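PDB 5UPR: triosephosphate isomerase from Toxoplasma gondii, which probably interconverts D-glyceraldehyde 3-phosphate and dihydroxyacetone phosphate, as a homodimeric triosephosphate isomerase of glycolysis and gluconeogenesis. Local coordinates for the interface of chains A and B. Sequence-based numbering; all coordinates share one arbitrary frame. Chains: chain A/B, Triosephosphate isomerase.

The interface of chains A and B. Residues chain A 81-83; chain B 15, 17-18, 70, 104.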
ATOM      1  N   PHE A  81      -6.945   8.288  -5.465  1.00 19.86           N
ATOM      2  CA  PHE A  81      -5.640   7.949  -5.069  1.00 18.95           C
ATOM      3  C   PHE A  81      -5.444   6.431  -5.235  1.00 18.59           C
ATOM      4  O   PHE A  81      -5.336   5.672  -4.275  1.00 18.21           O
ATOM      5  CB  PHE A  81      -5.309   8.419  -3.660  1.00 19.67           C
ATOM      6  CG  PHE A  81      -5.937   9.750  -3.290  1.00 20.87           C
ATOM      7  CD1 PHE A  81      -5.634  10.892  -3.981  1.00 21.72           C
ATOM      8  CD2 PHE A  81      -6.847   9.816  -2.214  1.00 21.79           C
ATOM      9  CE1 PHE A  81      -6.237  12.082  -3.676  1.00 22.89           C
ATOM     10  CE2 PHE A  81      -7.437  11.006  -1.864  1.00 22.90           C
ATOM     11  CZ  PHE A  81      -7.132  12.166  -2.597  1.00 23.84           C
ATOM     12  N   THR A  82      -5.305   6.011  -6.476  1.00 18.23           N
ATOM     13  CA  THR A  82      -5.220   4.617  -6.853  1.00 16.93           C
ATOM     14  C   THR A  82      -4.063   3.924  -6.134  1.00 17.14           C
ATOM     15  O   THR A  82      -2.877   4.467  -6.143  1.00 16.39           O
ATOM     16  CB  THR A  82      -5.117   4.485  -8.388  1.00 16.91           C
ATOM     17  OG1 THR A  82      -6.274   5.018  -9.090  1.00 16.55           O
ATOM     18  CG2 THR A  82      -4.980   2.993  -8.752  1.00 16.36           C
ATOM     19  N   GLY A  83      -4.381   2.822  -5.416  1.00 17.10           N
ATOM     20  CA  GLY A  83      -3.311   2.076  -4.736  1.00 18.01           C
ATOM     21  C   GLY A  83      -2.886   2.586  -3.366  1.00 18.14           C
ATOM     22  O   GLY A  83      -1.993   2.007  -2.719  1.00 18.19           O
TER
ATOM     23  N   ASN B  15     -12.252   0.650 -11.142  1.00 19.31           N
ATOM     24  CA  ASN B  15     -11.168   1.038 -10.230  1.00 18.62           C
ATOM     25  C   ASN B  15     -11.839   1.886  -9.159  1.00 18.85           C
ATOM     26  O   ASN B  15     -12.156   3.058  -9.371  1.00 19.49           O
ATOM     27  CB  ASN B  15     -10.084   1.849 -10.987  1.00 17.70           C
ATOM     28  CG  ASN B  15      -8.997   2.383 -10.093  1.00 16.78           C
ATOM     29  OD1 ASN B  15      -8.902   1.999  -8.933  1.00 16.20           O
ATOM     30  ND2 ASN B  15      -8.069   3.192 -10.682  1.00 16.22           N
ATOM     31  N   LYS B  17     -10.450   3.066  -6.626  1.00 20.89           N
ATOM     32  CA  LYS B  17      -9.512   4.013  -6.074  1.00 20.56           C
ATOM     33  C   LYS B  17      -9.569   4.011  -4.534  1.00 19.28           C
ATOM     34  O   LYS B  17      -9.839   2.961  -3.946  1.00 18.35           O
ATOM     35  CB  LYS B  17      -9.642   5.408  -6.732  1.00 21.26           C
ATOM     36  CG  LYS B  17      -9.621   5.372  -8.256  1.00 21.58           C
ATOM     37  CD  LYS B  17      -9.485   6.731  -8.916  1.00 22.60           C
ATOM     38  CE  LYS B  17      -9.434   6.640 -10.447  1.00 22.79           C
ATOM     39  NZ  LYS B  17      -9.279   8.001 -11.038  1.00 23.46           N
ATOM     40  N   CYS B  18      -9.304   5.150  -3.887  1.00 19.34           N
ATOM     41  CA  CYS B  18      -9.188   5.230  -2.442  1.00 19.83           C
ATOM     42  C   CYS B  18     -10.574   5.606  -1.872  1.00 20.86           C
ATOM     43  O   CYS B  18     -10.796   6.703  -1.288  1.00 21.70           O
ATOM     44  CB  CYS B  18      -8.125   6.221  -2.026  1.00 20.66           C
ATOM     45  SG  CYS B  18      -7.789   6.267  -0.273  1.00 21.16           S
ATOM     46  N   GLN B  70      -5.069  -2.681  -6.843  1.00 17.90           N
ATOM     47  CA  GLN B  70      -4.790  -1.378  -7.514  1.00 17.87           C
ATOM     48  C   GLN B  70      -3.311  -1.050  -7.810  1.00 17.99           C
ATOM     49  O   GLN B  70      -3.015  -0.011  -8.398  1.00 17.99           O
ATOM     50  CB  GLN B  70      -5.433  -0.222  -6.731  1.00 18.36           C
ATOM     51  CG  GLN B  70      -6.969  -0.258  -6.656  1.00 17.76           C
ATOM     52  CD  GLN B  70      -7.559   0.790  -5.700  1.00 18.93           C
ATOM     53  OE1 GLN B  70      -6.885   1.798  -5.352  1.00 18.88           O
ATOM     54  NE2 GLN B  70      -8.847   0.618  -5.316  1.00 18.33           N
ATOM     55  N   GLU B 104      -2.231   8.385 -11.625  1.00 18.88           N
ATOM     56  CA  GLU B 104      -2.131   8.882 -10.249  1.00 18.82           C
ATOM     57  C   GLU B 104      -0.817   8.365  -9.565  1.00 18.42           C
ATOM     58  O   GLU B 104      -0.149   9.154  -8.851  1.00 18.59           O
ATOM     59  CB  GLU B 104      -3.403   8.573  -9.410  1.00 18.73           C
ATOM     60  CG  GLU B 104      -4.629   9.291  -9.916  1.00 18.88           C
ATOM     61  CD  GLU B 104      -5.957   8.604  -9.650  1.00 19.78           C
ATOM     62  OE1 GLU B 104      -6.013   7.610  -8.881  1.00 19.12           O
ATOM     63  OE2 GLU B 104      -6.988   9.132 -10.221  1.00 19.64           O
TER
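A:Thr82 meets B:Glu104 and B:Asn15 where the interdigitating loop of one triosephosphate isomerase subunit enters a pocket beside the active site of the other, across the two-fold homodimer interface. Its hydroxyl OG1 donates to carboxylate oxygen OE1 of B:Glu104 at 2.6 Å, arriving from above the carboxylate plane, 41° out of it. The backbone N of A:Thr82 reaches the same OE1 at 3.0 Å, but nearly along the C-O axis, so one oxygen accepts from both donors of this residue. OG1 also accepts from amide ND2 of B:Asn15 at 3.0 Å, and sits 16° out of the plane of that asparagine amide. The hydroxyl thus links carboxylate to amide, and its placement follows from chi1 of -62°, which sets OG1 beside the backbone N while CG2 turns towards B:Gln70, 3.8 Å from its CB. Next along the loop, A:Gly83 N points almost straight at OE1 of B:Gln70 (2.7 Å), in the carbonyl plane on a lone pair. A:Phe81 adds an apolar contact, the ring atom CD2 lying 3.8 Å from B:Cys18 CB.

Behind this first shell, B:Lys17, the family's active-site lysine, bonds to all three polar side chains of the receiving side. Its extended chain passes alongside A:Thr82 OG1, and its side-chain amine NZ forms a salt bridge with B:Glu104 OE2 at 2.7 Å, which should steady the carboxylate whose other oxygen holds the threonine. The backbone of B:Lys17 contacts both amides and may help hold them: its N donates to B:Asn15 OD1 from above the carbonyl plane, and its carbonyl O accepts B:Gln70 NE2 at 2.9 Å, close to the plane of the glutamine amide.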